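Local coordinates for flavin-nucleotide-binding protein (Mycobacterium smegmatis, PDB 4YBN) that binds flavin-adenine dinucleotide and heme in a split beta-barrel and probably serves as an oxidoreductase of the pyridoxamine 5'-phosphate oxidase-related family, at residues V11-L25 with A155-E167. Residues are numbered along the deposited sequence; the frame is centred on the assembly and turned at random.
With FAD (flavin-adenine dinucleotide), chain K.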
ATOM      1  N   VAL A  11       4.206 -14.969  12.344  1.00 59.83           N
ATOM      2  CA  VAL A  11       4.774 -15.133  10.963  1.00 57.72           C
ATOM      3  C   VAL A  11       5.348 -16.581  10.829  1.00 59.00           C
ATOM      4  O   VAL A  11       6.032 -17.065  11.756  1.00 55.81           O
ATOM      5  CB  VAL A  11       5.858 -14.045  10.613  1.00 54.59           C
ATOM      6  CG1 VAL A  11       6.507 -14.296   9.245  1.00 54.44           C
ATOM      7  CG2 VAL A  11       5.279 -12.616  10.674  1.00 51.82           C
ATOM      8  N   THR A  12       5.053 -17.256   9.700  1.00 53.88           N
ATOM      9  CA  THR A  12       5.669 -18.578   9.336  1.00 57.84           C
ATOM     10  C   THR A  12       7.044 -18.419   8.649  1.00 56.08           C
ATOM     11  O   THR A  12       8.057 -18.888   9.184  1.00 50.53           O
ATOM     12  CB  THR A  12       4.791 -19.455   8.379  1.00 56.85           C
ATOM     13  OG1 THR A  12       3.514 -19.693   8.954  1.00 53.85           O
ATOM     14  CG2 THR A  12       5.462 -20.849   8.081  1.00 56.58           C
ATOM     15  N   ARG A  13       7.069 -17.775   7.467  1.00 55.80           N
ATOM     16  CA  ARG A  13       8.309 -17.643   6.660  1.00 55.01           C
ATOM     17  C   ARG A  13       9.160 -16.445   7.119  1.00 60.19           C
ATOM     18  O   ARG A  13       8.608 -15.345   7.369  1.00 62.06           O
ATOM     19  CB  ARG A  13       7.978 -17.511   5.158  1.00 57.21           C
ATOM     20  CG  ARG A  13       7.059 -18.589   4.556  1.00 58.28           C
ATOM     21  CD  ARG A  13       7.573 -20.023   4.733  1.00 58.57           C
ATOM     22  NE  ARG A  13       8.942 -20.190   4.241  1.00 57.27           N
ATOM     23  CZ  ARG A  13       9.643 -21.332   4.258  1.00 62.26           C
ATOM     24  NH1 ARG A  13       9.132 -22.473   4.729  1.00 64.04           N
ATOM     25  NH2 ARG A  13      10.879 -21.331   3.791  1.00 62.66           N
ATOM     26  N   LEU A  14      10.486 -16.663   7.212  1.00 62.11           N
ATOM     27  CA  LEU A  14      11.479 -15.648   7.654  1.00 62.89           C
ATOM     28  C   LEU A  14      11.000 -14.890   8.895  1.00 64.34           C
ATOM     29  O   LEU A  14      10.982 -13.651   8.952  1.00 59.80           O
ATOM     30  CB  LEU A  14      11.852 -14.691   6.505  1.00 69.88           C
ATOM     31  CG  LEU A  14      12.510 -15.340   5.272  1.00 73.86           C
ATOM     32  CD1 LEU A  14      12.446 -14.439   4.042  1.00 73.09           C
ATOM     33  CD2 LEU A  14      13.946 -15.727   5.606  1.00 70.73           C
ATOM     34  N   ASP A  15      10.621 -15.676   9.896  1.00 65.90           N
ATOM     35  CA  ASP A  15      10.053 -15.166  11.137  1.00 68.16           C
ATOM     36  C   ASP A  15      11.064 -14.397  12.032  1.00 64.02           C
ATOM     37  O   ASP A  15      10.645 -13.724  12.966  1.00 57.22           O
ATOM     38  CB  ASP A  15       9.274 -16.286  11.896  1.00 70.26           C
ATOM     39  CG  ASP A  15      10.186 -17.369  12.522  1.00 73.87           C
ATOM     40  OD1 ASP A  15      11.335 -17.048  12.912  1.00 79.81           O
ATOM     41  OD2 ASP A  15       9.731 -18.535  12.657  1.00 59.89           O
ATOM     42  N   GLU A  16      12.369 -14.445  11.732  1.00 63.55           N
ATOM     43  CA  GLU A  16      13.313 -13.459  12.337  1.00 68.19           C
ATOM     44  C   GLU A  16      13.052 -12.002  11.852  1.00 61.60           C
ATOM     45  O   GLU A  16      13.622 -11.049  12.387  1.00 53.30           O
ATOM     46  CB  GLU A  16      14.799 -13.859  12.161  1.00 74.87           C
ATOM     47  CG  GLU A  16      15.293 -14.137  10.738  1.00 87.47           C
ATOM     48  CD  GLU A  16      16.790 -14.504  10.683  1.00 95.29           C
ATOM     49  OE1 GLU A  16      17.650 -13.605  10.808  1.00 93.73           O
ATOM     50  OE2 GLU A  16      17.123 -15.698  10.505  1.00 94.71           O
ATOM     51  N   LYS A  17      12.189 -11.843  10.840  1.00 56.00           N
ATOM     52  CA  LYS A  17      11.689 -10.543  10.422  1.00 47.60           C
ATOM     53  C   LYS A  17      10.465 -10.043  11.220  1.00 46.48           C
ATOM     54  O   LYS A  17      10.073  -8.867  11.074  1.00 37.91           O
ATOM     55  CB  LYS A  17      11.345 -10.597   8.947  1.00 55.03           C
ATOM     56  CG  LYS A  17      12.583 -10.631   8.074  1.00 59.60           C
ATOM     57  CD  LYS A  17      12.226 -11.022   6.665  1.00 66.21           C
ATOM     58  CE  LYS A  17      13.464 -11.028   5.788  1.00 66.84           C
ATOM     59  NZ  LYS A  17      13.024 -10.840   4.377  1.00 71.77           N
ATOM     60  N   GLN A  18       9.852 -10.920  12.031  1.00 42.40           N
ATOM     61  CA  GLN A  18       8.736 -10.517  12.896  1.00 39.74           C
ATOM     62  C   GLN A  18       9.280  -9.666  14.020  1.00 41.04           C
ATOM     63  O   GLN A  18      10.333  -9.993  14.556  1.00 41.35           O
ATOM     64  CB  GLN A  18       8.027 -11.697  13.467  1.00 40.68           C
ATOM     65  CG  GLN A  18       6.813 -11.305  14.302  1.00 45.52           C
ATOM     66  CD  GLN A  18       5.672 -12.335  14.221  1.00 51.45           C
ATOM     67  OE1 GLN A  18       5.884 -13.531  13.910  1.00 48.23           O
ATOM     68  NE2 GLN A  18       4.444 -11.869  14.478  1.00 51.08           N
ATOM     69  N   SER A  19       8.608  -8.554  14.315  1.00 37.30           N
ATOM     70  CA  SER A  19       8.927  -7.714  15.484  1.00 38.36           C
ATOM     71  C   SER A  19       7.755  -7.614  16.434  1.00 36.96           C
ATOM     72  O   SER A  19       6.650  -7.386  16.006  1.00 34.89           O
ATOM     73  CB  SER A  19       9.302  -6.306  15.037  1.00 36.72           C
ATOM     74  OG  SER A  19       9.291  -5.422  16.183  1.00 37.94           O
ATOM     75  N   THR A  20       7.982  -7.753  17.730  1.00 38.95           N
ATOM     76  CA  THR A  20       6.943  -7.517  18.730  1.00 37.84           C
ATOM     77  C   THR A  20       6.991  -6.117  19.363  1.00 37.41           C
ATOM     78  O   THR A  20       6.339  -5.867  20.361  1.00 38.22           O
ATOM     79  CB  THR A  20       7.076  -8.528  19.876  1.00 41.71           C
ATOM     80  OG1 THR A  20       8.407  -8.422  20.403  1.00 38.80           O
ATOM     81  CG2 THR A  20       6.799  -9.982  19.349  1.00 40.49           C
ATOM     82  N   SER A  21       7.760  -5.200  18.812  1.00 32.72           N
ATOM     83  CA  SER A  21       7.783  -3.885  19.381  1.00 30.22           C
ATOM     84  C   SER A  21       6.543  -3.029  18.972  1.00 35.35           C
ATOM     85  O   SER A  21       6.350  -2.693  17.787  1.00 26.99           O
ATOM     86  CB  SER A  21       9.042  -3.173  18.994  1.00 29.02           C
ATOM     87  OG  SER A  21       8.966  -1.799  19.378  1.00 30.92           O
ATOM     88  N   ARG A  22       5.757  -2.649  19.983  1.00 31.49           N
ATOM     89  CA  ARG A  22       4.637  -1.748  19.812  1.00 31.52           C
ATOM     90  C   ARG A  22       5.116  -0.388  19.361  1.00 31.18           C
ATOM     91  O   ARG A  22       4.422   0.354  18.638  1.00 30.13           O
ATOM     92  CB  ARG A  22       3.874  -1.642  21.148  1.00 34.32           C
ATOM     93  CG  ARG A  22       2.748  -0.638  21.145  1.00 33.41           C
ATOM     94  CD  ARG A  22       1.649  -0.968  20.139  1.00 34.77           C
ATOM     95  NE  ARG A  22       0.886   0.257  19.874  1.00 35.43           N
ATOM     96  CZ  ARG A  22      -0.200   0.642  20.570  1.00 36.58           C
ATOM     97  NH1 ARG A  22      -0.759   1.824  20.288  1.00 30.41           N
ATOM     98  NH2 ARG A  22      -0.745  -0.165  21.509  1.00 30.83           N
ATOM     99  N   GLU A  23       6.292  -0.004  19.820  1.00 30.69           N
ATOM    100  CA  GLU A  23       6.827   1.256  19.398  1.00 30.09           C
ATOM    101  C   GLU A  23       7.109   1.290  17.899  1.00 26.83           C
ATOM    102  O   GLU A  23       6.885   2.302  17.238  1.00 24.51           O
ATOM    103  CB  GLU A  23       8.050   1.585  20.224  1.00 36.27           C
ATOM    104  CG  GLU A  23       8.649   2.941  19.994  1.00 44.82           C
ATOM    105  CD  GLU A  23      10.013   3.056  20.684  1.00 58.84           C
ATOM    106  OE1 GLU A  23      10.274   2.225  21.583  1.00 65.26           O
ATOM    107  OE2 GLU A  23      10.847   3.925  20.311  1.00 65.47           O
ATOM    108  N   ARG A  24       7.605   0.200  17.367  1.00 29.20           N
ATOM    109  CA  ARG A  24       7.834   0.099  15.907  1.00 30.83           C
ATOM    110  C   ARG A  24       6.531   0.073  15.154  1.00 26.69           C
ATOM    111  O   ARG A  24       6.427   0.631  14.080  1.00 23.72           O
ATOM    112  CB  ARG A  24       8.631  -1.165  15.568  1.00 34.87           C
ATOM    113  CG  ARG A  24      10.067  -1.132  16.129  1.00 42.39           C
ATOM    114  CD  ARG A  24      10.975  -2.163  15.436  1.00 46.42           C
ATOM    115  NE  ARG A  24      12.359  -2.060  15.897  1.00 51.03           N
ATOM    116  CZ  ARG A  24      13.342  -1.375  15.295  1.00 58.17           C
ATOM    117  NH1 ARG A  24      13.125  -0.725  14.152  1.00 58.87           N
ATOM    118  NH2 ARG A  24      14.569  -1.353  15.840  1.00 55.82           N
ATOM    119  N   LEU A  25       5.548  -0.605  15.720  1.00 25.14           N
ATOM    120  CA  LEU A  25       4.209  -0.539  15.182  1.00 24.02           C
ATOM    121  C   LEU A  25       3.643   0.858  15.059  1.00 22.86           C
ATOM    122  O   LEU A  25       3.186   1.252  13.978  1.00 22.96           O
ATOM    123  CB  LEU A  25       3.274  -1.439  15.934  1.00 25.28           C
ATOM    124  CG  LEU A  25       1.830  -1.334  15.440  1.00 24.84           C
ATOM    125  CD1 LEU A  25       1.659  -2.041  14.106  1.00 26.31           C
ATOM    126  CD2 LEU A  25       0.877  -1.859  16.475  1.00 26.92           C
ATOM    127  N   ALA A 155      -9.537  -1.225  17.908  1.00 23.66           N
ATOM    128  CA  ALA A 155      -8.643  -1.270  19.058  1.00 24.96           C
ATOM    129  C   ALA A 155      -7.328  -1.893  18.736  1.00 23.01           C
ATOM    130  O   ALA A 155      -7.282  -2.943  18.147  1.00 24.62           O
ATOM    131  CB  ALA A 155      -9.305  -2.038  20.231  1.00 25.73           C
ATOM    132  N   ILE A 156      -6.240  -1.235  19.128  1.00 23.18           N
ATOM    133  CA  ILE A 156      -4.944  -1.812  19.023  1.00 27.20           C
ATOM    134  C   ILE A 156      -4.588  -2.347  20.405  1.00 28.21           C
ATOM    135  O   ILE A 156      -4.242  -1.573  21.301  1.00 26.50           O
ATOM    136  CB  ILE A 156      -3.875  -0.829  18.624  1.00 25.55           C
ATOM    137  CG1 ILE A 156      -4.225  -0.136  17.314  1.00 28.87           C
ATOM    138  CG2 ILE A 156      -2.537  -1.569  18.553  1.00 26.38           C
ATOM    139  CD1 ILE A 156      -3.442   1.171  17.091  1.00 30.40           C
ATOM    140  N   GLY A 157      -4.646  -3.659  20.534  1.00 29.18           N
ATOM    141  CA  GLY A 157      -4.481  -4.289  21.829  1.00 29.56           C
ATOM    142  C   GLY A 157      -3.105  -4.887  21.915  1.00 30.25           C
ATOM    143  O   GLY A 157      -2.195  -4.424  21.223  1.00 29.01           O
ATOM    144  N   ASP A 158      -2.946  -5.904  22.780  1.00 31.81           N
ATOM    145  CA  ASP A 158      -1.655  -6.579  22.924  1.00 38.98           C
ATOM    146  C   ASP A 158      -1.505  -7.737  21.962  1.00 36.44           C
ATOM    147  O   ASP A 158      -0.428  -8.062  21.601  1.00 37.66           O
ATOM    148  CB  ASP A 158      -1.501  -7.122  24.344  1.00 45.84           C
ATOM    149  CG  ASP A 158      -1.357  -6.013  25.356  1.00 52.33           C
ATOM    150  OD1 ASP A 158      -0.536  -5.094  25.115  1.00 56.53           O
ATOM    151  OD2 ASP A 158      -2.068  -6.051  26.372  1.00 57.36           O
ATOM    152  N   ASP A 159      -2.602  -8.369  21.582  1.00 35.21           N
ATOM    153  CA  ASP A 159      -2.529  -9.653  20.940  1.00 39.71           C
ATOM    154  C   ASP A 159      -3.082  -9.675  19.488  1.00 32.82           C
ATOM    155  O   ASP A 159      -3.078 -10.725  18.835  1.00 33.37           O
ATOM    156  CB  ASP A 159      -3.272 -10.694  21.820  1.00 42.47           C
ATOM    157  CG  ASP A 159      -2.546 -10.983  23.188  1.00 52.76           C
ATOM    158  OD1 ASP A 159      -1.330 -10.742  23.329  1.00 57.33           O
ATOM    159  OD2 ASP A 159      -3.212 -11.445  24.151  1.00 66.38           O
ATOM    160  N   ASN A 160      -3.585  -8.556  18.988  1.00 30.16           N
ATOM    161  CA  ASN A 160      -4.358  -8.615  17.753  1.00 27.19           C
ATOM    162  C   ASN A 160      -3.634  -8.066  16.547  1.00 25.75           C
ATOM    163  O   ASN A 160      -4.285  -7.704  15.543  1.00 23.42           O
ATOM    164  CB  ASN A 160      -5.693  -7.903  17.914  1.00 27.03           C
ATOM    165  CG  ASN A 160      -5.545  -6.390  18.095  1.00 25.77           C
ATOM    166  OD1 ASN A 160      -4.631  -5.967  18.690  1.00 22.37           O
ATOM    167  ND2 ASN A 160      -6.432  -5.606  17.527  1.00 25.75           N
ATOM    168  N   TRP A 161      -2.316  -8.037  16.616  1.00 23.67           N
ATOM    169  CA  TRP A 161      -1.519  -7.417  15.551  1.00 25.95           C
ATOM    170  C   TRP A 161      -0.197  -8.113  15.304  1.00 28.12           C
ATOM    171  O   TRP A 161       0.369  -8.766  16.186  1.00 23.83           O
ATOM    172  CB  TRP A 161      -1.314  -5.916  15.843  1.00 24.79           C
ATOM    173  CG  TRP A 161      -0.598  -5.566  17.101  1.00 23.76           C
ATOM    174  CD1 TRP A 161      -1.160  -5.270  18.313  1.00 25.89           C
ATOM    175  CD2 TRP A 161       0.818  -5.479  17.288  1.00 25.03           C
ATOM    176  NE1 TRP A 161      -0.174  -5.009  19.238  1.00 25.87           N
ATOM    177  CE2 TRP A 161       1.045  -5.097  18.629  1.00 27.07           C
ATOM    178  CE3 TRP A 161       1.914  -5.641  16.443  1.00 24.50           C
ATOM    179  CZ2 TRP A 161       2.317  -4.952  19.162  1.00 26.61           C
ATOM    180  CZ3 TRP A 161       3.166  -5.475  16.952  1.00 27.36           C
ATOM    181  CH2 TRP A 161       3.364  -5.122  18.331  1.00 28.10           C
ATOM    182  N   SER A 162       0.292  -8.017  14.063  1.00 25.60           N
ATOM    183  CA  SER A 162       1.579  -8.587  13.745  1.00 28.36           C
ATOM    184  C   SER A 162       2.390  -7.538  12.936  1.00 28.09           C
ATOM    185  O   SER A 162       1.809  -6.741  12.186  1.00 26.31           O
ATOM    186  CB  SER A 162       1.403  -9.910  13.018  1.00 30.56           C
ATOM    187  OG  SER A 162       0.921  -9.681  11.713  1.00 35.98           O
ATOM    188  N   LEU A 163       3.677  -7.489  13.164  1.00 24.35           N
ATOM    189  CA  LEU A 163       4.556  -6.567  12.449  1.00 24.85           C
ATOM    190  C   LEU A 163       5.705  -7.338  11.799  1.00 24.85           C
ATOM    191  O   LEU A 163       6.457  -8.148  12.448  1.00 24.64           O
ATOM    192  CB  LEU A 163       5.064  -5.474  13.400  1.00 26.06           C
ATOM    193  CG  LEU A 163       5.971  -4.405  12.788  1.00 26.45           C
ATOM    194  CD1 LEU A 163       5.314  -3.476  11.806  1.00 27.99           C
ATOM    195  CD2 LEU A 163       6.595  -3.620  13.909  1.00 28.95           C
ATOM    196  N   LYS A 164       5.889  -7.112  10.520  1.00 26.60           N
ATOM    197  CA  LYS A 164       7.039  -7.728   9.794  1.00 27.40           C
ATOM    198  C   LYS A 164       7.930  -6.689   9.140  1.00 27.99           C
ATOM    199  O   LYS A 164       7.456  -5.753   8.474  1.00 24.26           O
ATOM    200  CB  LYS A 164       6.507  -8.689   8.793  1.00 28.72           C
ATOM    201  CG  LYS A 164       7.618  -9.501   8.103  1.00 37.91           C
ATOM    202  CD  LYS A 164       7.109 -10.776   7.429  1.00 38.58           C
ATOM    203  CE  LYS A 164       8.278 -11.667   6.955  1.00 42.81           C
ATOM    204  NZ  LYS A 164       7.714 -12.727   6.063  1.00 42.40           N
ATOM    205  N   LEU A 165       9.224  -6.801   9.409  1.00 26.39           N
ATOM    206  CA  LEU A 165      10.212  -5.795   9.015  1.00 30.36           C
ATOM    207  C   LEU A 165      11.304  -6.458   8.161  1.00 32.55           C
ATOM    208  O   LEU A 165      11.955  -7.387   8.630  1.00 35.96           O
ATOM    209  CB  LEU A 165      10.882  -5.150  10.251  1.00 34.25           C
ATOM    210  CG  LEU A 165       9.996  -4.700  11.439  1.00 39.08           C
ATOM    211  CD1 LEU A 165      10.831  -4.249  12.646  1.00 44.68           C
ATOM    212  CD2 LEU A 165       9.098  -3.544  10.994  1.00 36.91           C
ATOM    213  N   SER A 166      11.540  -5.953   6.953  1.00 34.00           N
ATOM    214  CA  SER A 166      12.666  -6.375   6.107  1.00 32.77           C
ATOM    215  C   SER A 166      13.473  -5.184   5.692  1.00 34.31           C
ATOM    216  O   SER A 166      13.013  -4.397   4.895  1.00 34.05           O
ATOM    217  CB  SER A 166      12.166  -7.059   4.866  1.00 31.80           C
ATOM    218  OG  SER A 166      13.193  -7.874   4.335  1.00 39.19           O
ATOM    219  N   GLU A 167      14.639  -4.977   6.290  1.00 35.38           N
ATOM    220  CA  GLU A 167      15.472  -3.841   5.922  1.00 37.22           C
ATOM    221  C   GLU A 167      16.914  -4.269   5.736  1.00 40.33           C
ATOM    222  O   GLU A 167      17.828  -3.463   5.959  1.00 40.51           O
ATOM    223  CB  GLU A 167      15.407  -2.728   6.993  1.00 39.96           C
ATOM    224  CG  GLU A 167      14.007  -2.181   7.300  1.00 39.12           C
ATOM    225  CD  GLU A 167      13.368  -1.449   6.131  1.00 37.35           C
ATOM    226  OE1 GLU A 167      14.080  -1.032   5.195  1.00 39.43           O
ATOM    227  OE2 GLU A 167      12.145  -1.292   6.131  1.00 34.45           O
TER
HETATM  228  PA  FAD K 305       1.110 -17.073   7.218  0.72 42.12           P
HETATM  229  O1A FAD K 305       1.759 -18.130   8.065  0.72 41.44           O
HETATM  230  O2A FAD K 305       0.214 -17.545   6.110  0.72 40.31           O
HETATM  231  O5B FAD K 305       0.390 -15.982   8.229  0.72 41.95           O
HETATM  232  C5B FAD K 305       0.416 -16.121   9.666  0.72 34.22           C
HETATM  233  C4B FAD K 305       0.403 -14.753  10.364  0.72 36.15           C
HETATM  234  O4B FAD K 305       1.650 -14.075  10.125  0.72 35.55           O
HETATM  235  C3B FAD K 305      -0.593 -13.720   9.821  0.72 38.02           C
HETATM  236  O3B FAD K 305      -1.970 -13.919  10.188  0.72 37.63           O
HETATM  237  C2B FAD K 305       0.032 -12.375  10.230  0.72 37.16           C
HETATM  238  O2B FAD K 305      -0.378 -11.967  11.529  0.72 38.80           O
HETATM  239  C1B FAD K 305       1.541 -12.657  10.252  0.72 35.63           C
HETATM  240  N9A FAD K 305       2.169 -11.987   9.108  0.72 35.60           N
HETATM  241  C8A FAD K 305       2.568 -12.674   8.010  0.72 38.79           C
HETATM  242  N7A FAD K 305       3.065 -11.809   7.076  0.72 37.67           N
HETATM  243  C5A FAD K 305       2.979 -10.563   7.578  0.72 31.64           C
HETATM  244  C6A FAD K 305       3.335  -9.221   7.049  0.72 28.35           C
HETATM  245  N6A FAD K 305       3.891  -9.175   5.817  0.72 26.39           N
HETATM  246  N1A FAD K 305       3.119  -8.136   7.853  0.72 27.57           N
HETATM  247  C2A FAD K 305       2.542  -8.258   9.087  0.72 25.44           C
HETATM  248  N3A FAD K 305       2.208  -9.462   9.598  0.72 32.68           N
HETATM  249  C4A FAD K 305       2.395 -10.654   8.919  0.72 32.29           C
HETATM  250  N1  FAD K 305       6.038 -12.678   0.428  0.72 31.62           N
HETATM  251  C2  FAD K 305       6.243 -13.531  -0.618  0.72 32.39           C
HETATM  252  O2  FAD K 305       6.092 -14.736  -0.307  0.72 32.53           O
HETATM  253  N3  FAD K 305       6.569 -13.092  -1.870  0.72 30.55           N
HETATM  254  C4  FAD K 305       6.642 -11.745  -2.177  0.72 31.13           C
HETATM  255  O4  FAD K 305       6.879 -11.210  -3.298  0.72 26.33           O
HETATM  256  C4X FAD K 305       6.463 -10.770  -1.078  0.72 30.02           C
HETATM  257  N5  FAD K 305       6.523  -9.432  -1.295  0.72 30.21           N
HETATM  258  C5X FAD K 305       6.288  -8.579  -0.262  0.72 29.77           C
HETATM  259  C6  FAD K 305       6.367  -7.242  -0.468  0.72 31.10           C
HETATM  260  C7  FAD K 305       6.171  -6.379   0.595  0.72 36.98           C
HETATM  261  C7M FAD K 305       6.232  -4.903   0.383  0.72 40.84           C
HETATM  262  C8  FAD K 305       5.840  -6.862   1.954  0.72 32.17           C
HETATM  263  C8M FAD K 305       5.566  -5.904   3.085  0.72 35.02           C
HETATM  264  C9  FAD K 305       5.772  -8.208   2.162  0.72 30.59           C
HETATM  265  C9A FAD K 305       5.982  -9.076   1.099  0.72 29.64           C
HETATM  266  N10 FAD K 305       5.873 -10.451   1.309  0.72 30.69           N
HETATM  267  C10 FAD K 305       6.133 -11.328   0.256  0.72 31.62           C
HETATM  268  C1' FAD K 305       5.602 -10.993   2.665  0.72 33.03           C
HETATM  269  C2' FAD K 305       4.235 -11.593   2.854  0.72 30.63           C
HETATM  270  O2' FAD K 305       3.381 -10.587   3.394  0.72 27.72           O
HETATM  271  C3' FAD K 305       4.381 -12.709   3.892  0.72 29.31           C
HETATM  272  O3' FAD K 305       5.149 -12.213   5.039  0.72 30.15           O
HETATM  273  C4' FAD K 305       5.012 -13.966   3.233  0.72 28.69           C
HETATM  274  O4' FAD K 305       4.210 -14.428   2.110  0.72 30.40           O
HETATM  275  C5' FAD K 305       5.149 -15.080   4.254  0.72 30.13           C
HETATM  276  O5' FAD K 305       3.907 -15.207   4.929  0.72 32.61           O
HETATM  277  P   FAD K 305       3.624 -16.422   5.942  0.72 35.94           P
HETATM  278  O1P FAD K 305       4.738 -16.310   6.950  0.72 36.78           O
HETATM  279  O2P FAD K 305       3.425 -17.674   5.169  0.72 34.94           O
HETATM  280  O3P FAD K 305       2.234 -16.044   6.623  0.72 34.86           O
HETATM  281  O   HOH W   1       4.648  -9.014  15.452  1.00 29.71           O
HETATM  282  O   HOH W   2      -3.056  -1.032  23.708  1.00 43.95           O
HETATM  283  O   HOH W   3      -0.464  -2.539  22.084  1.00 44.84           O
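Two backbone bonds flank the pairing of Gln18 with Lys164: Leu165 N donates to Lys17 O at 2.8 Å and Ser19 N to Leu163 O at 2.9 Å, both nearly straight. A water continues the join, accepting from Gln18 NE2 and Leu163 N and donating to Ser19 O. This single beta bridge attaches the N-terminal arm to strand 161-166, whose backbone also bonds to strand 99-108 of the split beta-barrel.

Lys164 runs out straight past the adenine, and its NZ meets Arg13 O at 3.1 Å, from above the carbonyl plane, and FAD O3' at 2.8 Å; a heme oxygen is its third partner. Lys17, crossing Lys164, carries NZ to Ser166 OG (3.0 Å) and likewise to the heme. Arg13 N gives a nearly straight bond to FAD O1P, and Thr12 OG1 donates to FAD O1A, while Ser162 OG meets both adenine N3A and ribose O2B. Val11 CG2 lies against adenine N9A, and residues of the second subunit also bond FAD.

Around the start of helix 22-29 the contacts are aromatic, aliphatic and ionic. Leu25 CD2 lies over the six-membered ring of Trp161, 3.9 Å from its centroid and 18° off the normal, a CH-pi contact. With CG between backbone N and carbonyl carbon (chi1 61°), Trp161 presents its CH2 corner to Thr20 O. Leu163 CD2 touches Arg24 CB (3.6 Å), and Leu165 CD1 touches Ser19 CB and Arg24 CD. Ile156 CG2 sits over one face of the Arg22 guanidinium, 3.7 Å from NH2, while NE and NH1 form salt bridges with Asp26 and Asp57.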